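Local coordinates for protein fimbrin (Schizosaccharomyces pombe, PDB 1RT8) that binds and cross-links actin filaments, associating with actin structures that develop and maintain cell polarity and playing roles in cytokinesis, mating and spore formation, at residues R285-F290 and D305-L310; H20-L25 and I37-F42; V198-L203 and E223-N228; M343-A348 and Q370-T375; A415-M420 and H505-L510. All blocks are in the same frame, centred on the assembly; numbering follows the deposited sequence.

Contact 1. Residues R285-F290 and D305-L310; sequences REARVF and DFFNNL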
# COMPACT_ATOMS: atom_id res chain seq x y z
N ARG A 285 10.26 0.55 11.61
CA ARG A 285 9.96 -0.46 10.60
C ARG A 285 8.88 -1.42 11.09
O ARG A 285 7.94 -1.73 10.35
CB ARG A 285 11.23 -1.23 10.22
CG ARG A 285 12.17 -0.44 9.31
CD ARG A 285 11.45 -0.03 8.04
NE ARG A 285 10.89 -1.18 7.33
CZ ARG A 285 9.77 -1.15 6.63
NH1 ARG A 285 9.08 -0.02 6.52
NH2 ARG A 285 9.31 -2.25 6.04
N GLU A 286 9.00 -1.89 12.33
CA GLU A 286 8.00 -2.80 12.88
C GLU A 286 6.65 -2.10 12.85
O GLU A 286 5.65 -2.70 12.46
CB GLU A 286 8.35 -3.20 14.32
CG GLU A 286 9.66 -3.98 14.47
CD GLU A 286 9.87 -4.52 15.88
OE1 GLU A 286 9.44 -3.87 16.84
OE2 GLU A 286 10.49 -5.59 16.03
N ALA A 287 6.64 -0.83 13.25
CA ALA A 287 5.41 -0.05 13.27
C ALA A 287 4.76 -0.01 11.89
O ALA A 287 3.54 -0.18 11.77
CB ALA A 287 5.70 1.38 13.77
N ARG A 288 5.56 0.21 10.85
CA ARG A 288 5.04 0.27 9.49
C ARG A 288 4.56 -1.10 9.00
O ARG A 288 3.58 -1.18 8.28
CB ARG A 288 6.09 0.83 8.53
CG ARG A 288 6.15 2.36 8.52
CD ARG A 288 7.39 2.88 7.80
NE ARG A 288 7.48 4.34 7.82
CZ ARG A 288 6.71 5.16 7.11
NH1 ARG A 288 5.77 4.67 6.31
NH2 ARG A 288 6.87 6.48 7.20
N VAL A 289 5.27 -2.16 9.39
CA VAL A 289 4.89 -3.52 9.02
C VAL A 289 3.60 -3.92 9.73
O VAL A 289 2.69 -4.49 9.11
CB VAL A 289 6.00 -4.54 9.38
CG1 VAL A 289 5.49 -5.96 9.19
CG2 VAL A 289 7.24 -4.30 8.51
N PHE A 290 3.52 -3.62 11.02
CA PHE A 290 2.33 -3.94 11.81
C PHE A 290 1.14 -3.13 11.31
O PHE A 290 0.00 -3.62 11.32
CB PHE A 290 2.57 -3.64 13.31
CG PHE A 290 3.60 -4.53 13.96
CD1 PHE A 290 4.03 -4.28 15.26
CD2 PHE A 290 4.13 -5.62 13.29
CE1 PHE A 290 4.97 -5.09 15.88
CE2 PHE A 290 5.08 -6.46 13.90
CZ PHE A 290 5.50 -6.19 15.20
N ASP A 305 -0.90 6.39 11.75
CA ASP A 305 -0.00 6.77 12.84
C ASP A 305 -0.13 5.71 13.95
O ASP A 305 -0.93 5.86 14.88
CB ASP A 305 -0.40 8.16 13.38
CG ASP A 305 0.64 8.74 14.32
OD1 ASP A 305 1.57 8.00 14.69
OD2 ASP A 305 0.53 9.92 14.70
N PHE A 306 0.66 4.65 13.81
CA PHE A 306 0.67 3.51 14.72
C PHE A 306 0.77 3.86 16.21
O PHE A 306 0.08 3.26 17.04
CB PHE A 306 1.82 2.57 14.35
CG PHE A 306 1.92 1.32 15.19
CD1 PHE A 306 1.23 0.16 14.84
CD2 PHE A 306 2.74 1.28 16.33
CE1 PHE A 306 1.36 -1.01 15.59
CE2 PHE A 306 2.88 0.11 17.08
CZ PHE A 306 2.18 -1.03 16.71
N PHE A 307 1.63 4.80 16.55
CA PHE A 307 1.82 5.16 17.95
C PHE A 307 0.78 6.06 18.58
O PHE A 307 0.93 6.49 19.72
CB PHE A 307 3.23 5.73 18.14
CG PHE A 307 4.32 4.73 17.86
CD1 PHE A 307 5.10 4.83 16.72
CD2 PHE A 307 4.51 3.64 18.71
CE1 PHE A 307 6.05 3.87 16.43
CE2 PHE A 307 5.45 2.67 18.42
CZ PHE A 307 6.23 2.79 17.28
N ASN A 308 -0.29 6.36 17.84
CA ASN A 308 -1.37 7.18 18.37
C ASN A 308 -2.74 6.58 18.05
O ASN A 308 -3.67 6.71 18.84
CB ASN A 308 -1.31 8.62 17.84
CG ASN A 308 -0.24 9.45 18.54
OD1 ASN A 308 -0.31 9.69 19.76
ND2 ASN A 308 0.77 9.89 17.78
N ASN A 309 -2.85 5.91 16.91
CA ASN A 309 -4.12 5.33 16.50
C ASN A 309 -4.64 4.13 17.30
O ASN A 309 -5.78 3.71 17.10
CB ASN A 309 -4.08 4.95 15.01
CG ASN A 309 -3.77 6.12 14.10
OD1 ASN A 309 -3.88 7.29 14.49
ND2 ASN A 309 -3.40 5.82 12.86
N LEU A 310 -3.82 3.56 18.18
CA LEU A 310 -4.26 2.40 18.97
C LEU A 310 -4.53 2.77 20.43
O LEU A 310 -4.89 1.90 21.23
CB LEU A 310 -3.19 1.30 18.97
CG LEU A 310 -2.62 0.85 17.62
CD1 LEU A 310 -1.76 -0.39 17.80
CD2 LEU A 310 -3.74 0.57 16.69
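A chi1 of -178° swings the Phe306 ring away from its own N and lays it against the helix of residues 285-290, over Ala287 and up to Phe290. Phe307 is turned the other way about its first torsion, CG lying anti to the carbonyl carbon (chi1 -64°), which brings its CE1 and CZ to the same alanine. The Ala287 methyl thus meets two phenylalanines: CB is 3.9 Å from Phe306 CD2 and 3.7 Å from Phe307 CE1. Ala287 CA sits over one face of the Phe306 ring, toward its rim. At the far end of that ring, CE1 packs 3.7 Å from Phe290 CB, and CZ meets the edge of the Phe290 ring near its plane. Phe306 CD2 in turn lies 3.7 Å above the centre of the Phe307 ring. Were Phe306 cut back to alanine, a gap would probably open between Ala287 and Phe290, and the Phe307 face would lose this neighbour. The contact lies in the third calponin-homology domain, where helix 282-296 packs against the short, weakly bonded helix 306-309; Thr382 and Leu383 of helix 379-397 also touch Phe306, and Val386 of that helix touches Phe290.

Contact 2. Residues H20-L25 and I37-F42; sequences HINSVL and INTETF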
# COMPACT_ATOMS: atom_id res chain seq x y z
N HIS A 20 -3.04 6.94 -19.19
CA HIS A 20 -1.95 7.07 -18.23
C HIS A 20 -1.04 5.85 -18.34
O HIS A 20 0.18 5.97 -18.29
CB HIS A 20 -2.49 7.19 -16.80
CG HIS A 20 -1.44 7.03 -15.75
ND1 HIS A 20 -1.18 5.81 -15.14
CD2 HIS A 20 -0.56 7.91 -15.22
CE1 HIS A 20 -0.18 5.96 -14.29
NE2 HIS A 20 0.22 7.22 -14.32
N ILE A 21 -1.64 4.68 -18.49
CA ILE A 21 -0.85 3.45 -18.60
C ILE A 21 -0.04 3.44 -19.90
O ILE A 21 1.08 2.93 -19.93
CB ILE A 21 -1.76 2.21 -18.54
CG1 ILE A 21 -2.46 2.15 -17.17
CG2 ILE A 21 -0.93 0.95 -18.76
CD1 ILE A 21 -3.49 1.06 -17.05
N ASN A 22 -0.59 4.03 -20.95
CA ASN A 22 0.10 4.10 -22.24
C ASN A 22 1.38 4.92 -22.14
O ASN A 22 2.42 4.51 -22.66
CB ASN A 22 -0.82 4.71 -23.30
CG ASN A 22 -1.89 3.73 -23.76
OD1 ASN A 22 -2.90 4.12 -24.35
ND2 ASN A 22 -1.66 2.45 -23.51
N SER A 23 1.32 6.06 -21.47
CA SER A 23 2.49 6.92 -21.34
C SER A 23 3.54 6.35 -20.39
O SER A 23 4.74 6.55 -20.59
CB SER A 23 2.09 8.32 -20.86
OG SER A 23 1.64 8.29 -19.52
N VAL A 24 3.09 5.63 -19.37
CA VAL A 24 4.00 5.04 -18.40
C VAL A 24 4.72 3.81 -18.98
O VAL A 24 5.91 3.60 -18.70
CB VAL A 24 3.25 4.63 -17.11
CG1 VAL A 24 2.17 3.63 -17.42
CG2 VAL A 24 4.23 4.05 -16.11
N LEU A 25 4.01 3.02 -19.77
CA LEU A 25 4.59 1.83 -20.37
C LEU A 25 5.23 2.14 -21.72
O LEU A 25 5.89 1.29 -22.33
CB LEU A 25 3.52 0.76 -20.55
CG LEU A 25 2.75 0.36 -19.28
CD1 LEU A 25 1.85 -0.82 -19.60
CD2 LEU A 25 3.73 -0.00 -18.18
N ILE A 37 -2.43 1.02 -26.29
CA ILE A 37 -3.68 0.29 -26.11
C ILE A 37 -4.87 1.19 -26.40
O ILE A 37 -4.90 2.34 -25.96
CB ILE A 37 -3.81 -0.25 -24.67
CG1 ILE A 37 -2.64 -1.20 -24.36
CG2 ILE A 37 -5.14 -0.99 -24.50
CD1 ILE A 37 -2.65 -1.74 -22.96
N ASN A 38 -5.84 0.68 -27.14
CA ASN A 38 -7.03 1.45 -27.49
C ASN A 38 -7.78 1.88 -26.24
O ASN A 38 -7.98 1.10 -25.31
CB ASN A 38 -7.96 0.62 -28.38
CG ASN A 38 -9.24 1.37 -28.72
OD1 ASN A 38 -9.20 2.46 -29.29
ND2 ASN A 38 -10.38 0.78 -28.38
N THR A 39 -8.22 3.14 -26.23
CA THR A 39 -8.94 3.68 -25.08
C THR A 39 -10.45 3.54 -25.18
O THR A 39 -11.18 4.08 -24.35
CB THR A 39 -8.61 5.18 -24.89
OG1 THR A 39 -9.13 5.93 -25.99
CG2 THR A 39 -7.10 5.38 -24.83
N GLU A 40 -10.94 2.79 -26.17
CA GLU A 40 -12.38 2.61 -26.33
C GLU A 40 -12.84 1.16 -26.46
O GLU A 40 -13.87 0.90 -27.08
CB GLU A 40 -12.88 3.36 -27.58
CG GLU A 40 -12.54 4.85 -27.65
CD GLU A 40 -13.00 5.63 -26.42
OE1 GLU A 40 -14.15 5.41 -25.94
OE2 GLU A 40 -12.21 6.48 -25.95
N THR A 41 -12.11 0.21 -25.87
CA THR A 41 -12.49 -1.20 -25.97
C THR A 41 -12.02 -2.11 -24.83
O THR A 41 -11.21 -1.71 -23.99
CB THR A 41 -11.98 -1.82 -27.30
OG1 THR A 41 -10.56 -1.63 -27.39
CG2 THR A 41 -12.65 -1.17 -28.50
N PHE A 42 -12.52 -3.34 -24.83
CA PHE A 42 -12.16 -4.36 -23.83
C PHE A 42 -10.65 -4.59 -23.93
O PHE A 42 -10.00 -4.89 -22.94
CB PHE A 42 -12.93 -5.68 -24.10
CG PHE A 42 -12.76 -6.76 -23.01
CD1 PHE A 42 -13.89 -7.37 -22.42
CD2 PHE A 42 -11.50 -7.17 -22.59
CE1 PHE A 42 -13.74 -8.35 -21.42
CE2 PHE A 42 -11.35 -8.17 -21.58
CZ PHE A 42 -12.47 -8.75 -21.01
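Asn22 on the first helix of the N-terminal calponin-homology domain reaches across to Ile37, in the loop that returns the chain toward helix 43-47. The two side chains pass at a slant, the amide of Asn22 coming up to the backbone of Ile37 while the isoleucine CB lies beside the amide group. Asn22 CG is anti to its carbonyl carbon (chi1 -75°), a setting that carries the amide away from helix 11-25 and over the loop. There CG lies 3.7 Å from Ile37 N and 4.0 Å from Ile37 O, so the amide lies close to both backbone polar atoms of Ile37. Loss of the Asn22 amide to a leucine is likely to leave the Ile37 backbone without its polar neighbour and the start of the loop less firmly tied to the helix. Ile37 itself is buried, its side chain also touching Ile18, Phe44 and Ile53, and thus joins the loop to helices 11-25, 43-47 and 52-61. Farther along the loop, Glu40 forms a salt bridge with Arg15 of the first helix. The same carboxylate receives the hydroxyl of its neighbour: Thr39 OG1 donates to Glu40 OE2 at 3.1 Å, on the anti side and 30° out of the carboxylate plane.

Contact 3. Residues V198-L203 and E223-N228; sequences VLLNQL and EQVLQN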
# COMPACT_ATOMS: atom_id res chain seq x y z
N VAL A 198 -9.11 29.82 -9.21
CA VAL A 198 -8.45 30.63 -8.18
C VAL A 198 -7.12 29.97 -7.81
O VAL A 198 -6.11 30.65 -7.65
CB VAL A 198 -9.35 30.77 -6.93
CG1 VAL A 198 -8.61 31.52 -5.84
CG2 VAL A 198 -10.63 31.53 -7.29
N LEU A 199 -7.13 28.64 -7.68
CA LEU A 199 -5.91 27.91 -7.34
C LEU A 199 -4.82 28.16 -8.39
O LEU A 199 -3.71 28.54 -8.05
CB LEU A 199 -6.20 26.40 -7.25
CG LEU A 199 -4.97 25.48 -7.12
CD1 LEU A 199 -4.17 25.83 -5.87
CD2 LEU A 199 -5.40 24.02 -7.09
N LEU A 200 -5.16 27.95 -9.65
CA LEU A 200 -4.20 28.16 -10.73
C LEU A 200 -3.70 29.61 -10.78
O LEU A 200 -2.52 29.87 -11.06
CB LEU A 200 -4.82 27.78 -12.07
CG LEU A 200 -5.15 26.29 -12.24
CD1 LEU A 200 -5.58 26.03 -13.67
CD2 LEU A 200 -3.93 25.45 -11.90
N ASN A 201 -4.59 30.56 -10.52
CA ASN A 201 -4.21 31.97 -10.53
C ASN A 201 -3.33 32.29 -9.33
O ASN A 201 -2.48 33.18 -9.38
CB ASN A 201 -5.47 32.85 -10.52
CG ASN A 201 -5.15 34.31 -10.27
OD1 ASN A 201 -5.25 34.80 -9.14
ND2 ASN A 201 -4.75 35.02 -11.32
N GLN A 202 -3.54 31.56 -8.24
CA GLN A 202 -2.76 31.76 -7.04
C GLN A 202 -1.37 31.15 -7.23
O GLN A 202 -0.38 31.73 -6.81
CB GLN A 202 -3.48 31.12 -5.85
CG GLN A 202 -2.87 31.41 -4.48
CD GLN A 202 -2.70 32.89 -4.20
OE1 GLN A 202 -3.61 33.69 -4.43
NE2 GLN A 202 -1.54 33.27 -3.69
N LEU A 203 -1.31 30.00 -7.89
CA LEU A 203 -0.05 29.31 -8.13
C LEU A 203 0.85 29.97 -9.18
O LEU A 203 2.07 29.96 -9.04
CB LEU A 203 -0.30 27.86 -8.56
CG LEU A 203 -0.87 26.86 -7.55
CD1 LEU A 203 -0.93 25.50 -8.22
CD2 LEU A 203 0.00 26.81 -6.29
N GLU A 223 -13.41 23.85 -19.57
CA GLU A 223 -12.46 23.73 -20.66
C GLU A 223 -11.39 24.80 -20.56
O GLU A 223 -10.21 24.54 -20.78
CB GLU A 223 -13.19 23.84 -22.00
CG GLU A 223 -12.27 23.88 -23.21
CD GLU A 223 -11.34 22.68 -23.28
OE1 GLU A 223 -11.84 21.54 -23.20
OE2 GLU A 223 -10.12 22.89 -23.43
N GLN A 224 -11.81 26.01 -20.21
CA GLN A 224 -10.89 27.13 -20.07
C GLN A 224 -9.93 26.86 -18.92
O GLN A 224 -8.76 27.21 -19.00
CB GLN A 224 -11.65 28.44 -19.81
CG GLN A 224 -12.27 29.04 -21.07
CD GLN A 224 -13.28 30.15 -20.80
OE1 GLN A 224 -13.19 30.86 -19.79
NE2 GLN A 224 -14.23 30.31 -21.71
N VAL A 225 -10.43 26.22 -17.86
CA VAL A 225 -9.59 25.90 -16.71
C VAL A 225 -8.50 24.92 -17.10
O VAL A 225 -7.35 25.04 -16.67
CB VAL A 225 -10.41 25.26 -15.55
CG1 VAL A 225 -9.47 24.52 -14.58
CG2 VAL A 225 -11.18 26.34 -14.80
N LEU A 226 -8.88 23.93 -17.90
CA LEU A 226 -7.93 22.91 -18.33
C LEU A 226 -6.94 23.47 -19.33
O LEU A 226 -5.83 22.95 -19.47
CB LEU A 226 -8.67 21.70 -18.90
CG LEU A 226 -9.46 20.91 -17.84
CD1 LEU A 226 -10.21 19.76 -18.50
CD2 LEU A 226 -8.51 20.40 -16.78
N GLN A 227 -7.33 24.54 -20.04
CA GLN A 227 -6.43 25.16 -20.99
C GLN A 227 -5.40 25.92 -20.17
O GLN A 227 -4.23 26.01 -20.54
CB GLN A 227 -7.17 26.11 -21.94
CG GLN A 227 -8.24 25.44 -22.79
CD GLN A 227 -8.60 26.25 -24.03
OE1 GLN A 227 -8.65 27.48 -23.99
NE2 GLN A 227 -8.87 25.56 -25.13
N ASN A 228 -5.84 26.47 -19.03
CA ASN A 228 -4.93 27.18 -18.13
C ASN A 228 -4.01 26.17 -17.47
O ASN A 228 -2.93 26.53 -16.97
CB ASN A 228 -5.70 27.94 -17.04
CG ASN A 228 -6.06 29.35 -17.45
OD1 ASN A 228 -5.29 30.04 -18.13
ND2 ASN A 228 -7.24 29.81 -17.02
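One methyl group of Leu200 carries this contact: CD1 points at the helix of residues 223-228 and lies 3.6 Å from Val225 O and 3.9 Å from Asn228 CB. The Val225 side chain stands a little farther off, its CG1 4.3 Å from the same methyl. Leu200 therefore packs against a single turn of the facing helix, on the backbone carbonyl and the first carbon of Asn228 rather than on the amide. Its CG is anti to the carbonyl carbon (chi1 -66°) and the chain runs on extended, which projects CD1 straight out to the neighbour. Around the contact, polar bonds tie the same helices to nearby loops and probably help to hold them in place: Glu223 is salt-bridged to Arg235, Gln224 is hydrogen-bonded to Thr215, and the Asn201 amide donates to the carbonyl of Cys208. In the second calponin-homology domain the contact joins helix 194-203 to helix 218-230, with Leu258 of helix 248-261 against Leu200 and Met243 of helix 240-244 against Val225.

Contact 4. Residues M343-A348 and Q370-T375; sequences MMRFKA and QGADIT. With SO4 (sulfate ion), chain D.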
# COMPACT_ATOMS: atom_id res chain seq x y z
N MET A 343 -11.37 10.33 22.98
CA MET A 343 -12.12 9.58 23.99
C MET A 343 -11.59 9.98 25.36
O MET A 343 -10.41 10.30 25.50
CB MET A 343 -11.90 8.08 23.77
CG MET A 343 -12.65 7.17 24.73
SD MET A 343 -12.32 5.43 24.36
CE MET A 343 -12.98 5.31 22.66
N MET A 344 -12.45 9.99 26.37
CA MET A 344 -12.01 10.33 27.71
C MET A 344 -10.97 9.29 28.11
O MET A 344 -11.10 8.11 27.76
CB MET A 344 -13.17 10.30 28.69
CG MET A 344 -14.25 11.31 28.38
SD MET A 344 -15.51 11.27 29.64
CE MET A 344 -15.13 12.79 30.52
N ARG A 345 -9.95 9.71 28.85
CA ARG A 345 -8.90 8.77 29.22
C ARG A 345 -9.35 7.50 29.92
O ARG A 345 -8.96 6.41 29.50
CB ARG A 345 -7.83 9.45 30.07
CG ARG A 345 -6.67 8.51 30.36
CD ARG A 345 -5.36 9.26 30.52
NE ARG A 345 -4.24 8.34 30.67
CZ ARG A 345 -4.08 7.52 31.70
NH1 ARG A 345 -4.97 7.51 32.68
NH2 ARG A 345 -3.01 6.73 31.76
N PHE A 346 -10.16 7.62 30.97
CA PHE A 346 -10.59 6.42 31.68
C PHE A 346 -11.33 5.46 30.75
O PHE A 346 -11.28 4.25 30.93
CB PHE A 346 -11.44 6.78 32.91
CG PHE A 346 -12.87 7.16 32.61
CD1 PHE A 346 -13.89 6.22 32.72
CD2 PHE A 346 -13.20 8.46 32.26
CE1 PHE A 346 -15.22 6.57 32.50
CE2 PHE A 346 -14.53 8.83 32.04
CZ PHE A 346 -15.54 7.88 32.16
N LYS A 347 -12.00 6.00 29.73
CA LYS A 347 -12.71 5.15 28.78
C LYS A 347 -11.72 4.42 27.86
O LYS A 347 -11.93 3.25 27.54
CB LYS A 347 -13.70 5.96 27.95
CG LYS A 347 -14.84 6.53 28.77
CD LYS A 347 -16.03 6.92 27.93
CE LYS A 347 -17.22 7.23 28.83
NZ LYS A 347 -18.47 7.44 28.06
N ALA A 348 -10.66 5.09 27.44
CA ALA A 348 -9.68 4.46 26.57
C ALA A 348 -8.92 3.38 27.35
O ALA A 348 -8.59 2.33 26.81
CB ALA A 348 -8.70 5.51 26.01
N GLN A 370 0.25 -3.19 30.44
CA GLN A 370 -1.04 -2.82 31.00
C GLN A 370 -1.82 -1.93 30.06
O GLN A 370 -1.25 -1.25 29.21
CB GLN A 370 -0.85 -2.13 32.33
CG GLN A 370 -0.25 -3.05 33.36
CD GLN A 370 -0.20 -2.41 34.70
OE1 GLN A 370 0.19 -1.25 34.82
NE2 GLN A 370 -0.59 -3.15 35.73
N GLY A 371 -3.14 -1.94 30.23
CA GLY A 371 -4.00 -1.14 29.38
C GLY A 371 -3.51 0.27 29.21
O GLY A 371 -3.35 0.76 28.09
N ALA A 372 -3.25 0.93 30.34
CA ALA A 372 -2.79 2.31 30.33
C ALA A 372 -1.55 2.52 29.48
O ALA A 372 -1.39 3.57 28.87
CB ALA A 372 -2.55 2.80 31.76
N ASP A 373 -0.65 1.54 29.43
CA ASP A 373 0.56 1.67 28.62
C ASP A 373 0.21 1.88 27.15
O ASP A 373 0.88 2.64 26.44
CB ASP A 373 1.45 0.43 28.73
CG ASP A 373 2.04 0.26 30.10
OD1 ASP A 373 2.69 1.21 30.58
OD2 ASP A 373 1.86 -0.82 30.70
N ILE A 374 -0.83 1.21 26.70
CA ILE A 374 -1.24 1.34 25.31
C ILE A 374 -1.91 2.69 25.15
O ILE A 374 -1.68 3.39 24.16
CB ILE A 374 -2.22 0.23 24.90
CG1 ILE A 374 -1.64 -1.15 25.26
CG2 ILE A 374 -2.48 0.32 23.40
CD1 ILE A 374 -0.24 -1.44 24.70
N THR A 375 -2.73 3.06 26.13
CA THR A 375 -3.44 4.33 26.07
C THR A 375 -2.46 5.50 26.05
O THR A 375 -2.71 6.52 25.41
CB THR A 375 -4.38 4.55 27.30
OG1 THR A 375 -5.31 3.46 27.42
CG2 THR A 375 -5.15 5.86 27.13
S SO4 D . -4.40 -0.49 34.30
O1 SO4 D . -3.99 -0.06 32.78
O2 SO4 D . -3.31 -0.01 35.13
O3 SO4 D . -5.55 0.03 34.62
O4 SO4 D . -4.35 -1.94 34.24
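In the third calponin-homology domain, the start of helix 345-361 meets the short helix 371-375, whose N-terminal turn holds a sulfate ion, probably from the crystallisation liquor. Ala348 CB lies 3.7 Å from Thr375 CG2, the methyl being directed here because CG2 is anti to the threonine N. Thr375 OG1 gives a weak hydrogen bond to Gly371 O, back within its own helix. At the more exposed end Arg345 reaches across to the short helix, its NH2 4.0 Å from Ala372 CB; the guanidinium is salt-bridged to Asp376, just past that helix. Ala372 N donates to sulfate O1 at 2.7 Å with an N-H...O angle of 163°, and Asn353 also binds the ion, an anion placed where the positive end of the helix dipole would probably favour it. At the N-cap position, Gln370 N donates to the anti lone pair of Asp373 OD2 at 2.9 Å. Beyond the contact, Val349 and Cys352 of helix 345-361 touch Thr375, while helix 379-397 packs on neighbouring Ile374.

Contact 5. Residues A415-M420 and H505-L510; sequences AWANSM and HFIGSL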
# COMPACT_ATOMS: atom_id res chain seq x y z
N ALA A 415 14.30 -24.24 12.68
CA ALA A 415 14.62 -25.61 12.25
C ALA A 415 13.96 -25.94 10.91
O ALA A 415 14.57 -26.61 10.06
CB ALA A 415 14.17 -26.61 13.32
N TRP A 416 12.73 -25.47 10.72
CA TRP A 416 12.01 -25.69 9.47
C TRP A 416 12.73 -24.94 8.36
O TRP A 416 12.95 -25.48 7.27
CB TRP A 416 10.58 -25.17 9.54
CG TRP A 416 9.82 -25.34 8.26
CD1 TRP A 416 9.13 -26.45 7.85
CD2 TRP A 416 9.68 -24.37 7.20
NE1 TRP A 416 8.56 -26.23 6.63
CE2 TRP A 416 8.88 -24.97 6.20
CE3 TRP A 416 10.14 -23.07 7.01
CZ2 TRP A 416 8.53 -24.30 5.02
CZ3 TRP A 416 9.79 -22.40 5.84
CH2 TRP A 416 8.99 -23.02 4.86
N ALA A 417 13.08 -23.69 8.64
CA ALA A 417 13.76 -22.86 7.65
C ALA A 417 15.11 -23.45 7.25
O ALA A 417 15.47 -23.43 6.07
CB ALA A 417 13.94 -21.44 8.20
N ASN A 418 15.85 -23.97 8.22
CA ASN A 418 17.15 -24.57 7.94
C ASN A 418 17.01 -25.85 7.08
O ASN A 418 17.81 -26.07 6.17
CB ASN A 418 17.91 -24.90 9.23
CG ASN A 418 18.67 -23.70 9.78
OD1 ASN A 418 19.23 -22.91 9.02
ND2 ASN A 418 18.71 -23.57 11.10
N SER A 419 16.01 -26.67 7.38
CA SER A 419 15.75 -27.90 6.64
C SER A 419 15.49 -27.59 5.17
O SER A 419 16.00 -28.27 4.28
CB SER A 419 14.52 -28.63 7.19
OG SER A 419 14.73 -28.99 8.54
N MET A 420 14.69 -26.56 4.93
CA MET A 420 14.36 -26.12 3.59
C MET A 420 15.61 -25.60 2.86
O MET A 420 15.86 -25.96 1.71
CB MET A 420 13.29 -25.02 3.67
CG MET A 420 12.18 -25.12 2.65
SD MET A 420 11.41 -26.75 2.59
CE MET A 420 9.69 -26.37 2.85
N HIS A 505 8.29 -13.14 10.68
CA HIS A 505 7.04 -12.93 9.95
C HIS A 505 7.17 -13.46 8.52
O HIS A 505 6.28 -14.11 8.00
CB HIS A 505 6.69 -11.43 9.92
CG HIS A 505 5.64 -11.06 8.91
ND1 HIS A 505 5.95 -10.45 7.71
CD2 HIS A 505 4.30 -11.19 8.92
CE1 HIS A 505 4.84 -10.22 7.03
NE2 HIS A 505 3.82 -10.66 7.74
N PHE A 506 8.30 -13.17 7.90
CA PHE A 506 8.57 -13.61 6.53
C PHE A 506 8.59 -15.14 6.45
O PHE A 506 7.92 -15.74 5.60
CB PHE A 506 9.92 -13.04 6.08
CG PHE A 506 10.36 -13.51 4.72
CD1 PHE A 506 9.81 -12.97 3.57
CD2 PHE A 506 11.33 -14.50 4.60
CE1 PHE A 506 10.22 -13.41 2.31
CE2 PHE A 506 11.75 -14.95 3.34
CZ PHE A 506 11.19 -14.40 2.19
N ILE A 507 9.36 -15.78 7.33
CA ILE A 507 9.45 -17.23 7.35
C ILE A 507 8.09 -17.85 7.62
O ILE A 507 7.70 -18.84 6.99
CB ILE A 507 10.45 -17.70 8.43
CG1 ILE A 507 11.86 -17.22 8.07
CG2 ILE A 507 10.44 -19.22 8.53
CD1 ILE A 507 12.34 -17.70 6.70
N GLY A 508 7.35 -17.26 8.55
CA GLY A 508 6.03 -17.79 8.85
C GLY A 508 5.12 -17.73 7.64
O GLY A 508 4.28 -18.61 7.44
N SER A 509 5.27 -16.70 6.82
CA SER A 509 4.44 -16.57 5.63
C SER A 509 4.79 -17.68 4.64
O SER A 509 3.93 -18.16 3.91
CB SER A 509 4.64 -15.20 4.98
OG SER A 509 5.80 -15.19 4.16
N LEU A 510 6.06 -18.10 4.63
CA LEU A 510 6.50 -19.15 3.71
C LEU A 510 5.99 -20.52 4.15
O LEU A 510 5.66 -21.38 3.33
CB LEU A 510 8.03 -19.20 3.62
CG LEU A 510 8.73 -17.95 3.07
CD1 LEU A 510 10.14 -18.33 2.65
CD2 LEU A 510 7.97 -17.39 1.88
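Helix 415-420 and helix 505-510 cross at 66°, their axes 10.8 Å apart at closest approach, with Ala417 and Ile507 the nearest pair of CA atoms. That spacing is filled by one large side chain and several small contacts. Trp416, with CG anti to the backbone N (chi1 178°), sends its indole toward the second helix, across its axis, where the indole and the Ile507 side chain run side by side with their ends pointing opposite ways. The six-membered ring of the indole does the touching at two places: CE3 lies 4.2 Å from Ile507 CG2, and CH2 lies 4.0 Å from the carbonyl carbon of Leu510 and 4.1 Å from its CB. The same isoleucine methyl meets the other helix a second time, CG2 being 4.2 Å from Ala417 CB, so Ile507 CG2 is shared between Trp416 and the alanine. Phe433 of a loop packs on Ile507 too, and Ile451 of helix 442-451 on Trp416. Within the second helix, Leu510 CG rests over one face of the Phe506 ring, offset toward its rim. Joining the first and last long helices of the fourth repeat, the crossing belongs to the helical core of a calponin-homology domain.

In the fold
Along the chain the order is contact 2, contact 3, contact 1, contact 4, contact 5, each closing before the next opens. Contacts 2 and 3 lie in the first and second calponin-homology domains, their centres about 27 Å apart, within the first actin-binding region. Contacts 1 and 4 share the third domain: their centres are about 17 Å apart and they touch, Leu310 O lying 3.6 Å from Ile374 CG2. Contact 5 lies in the fourth domain, its nearest atoms about 5 Å from those of contact 1, without touching. The widest separation, about 56 Å between centres, parts contacts 3 and 5. The five sample all four domains, consistent with two actin-binding regions joining two filaments.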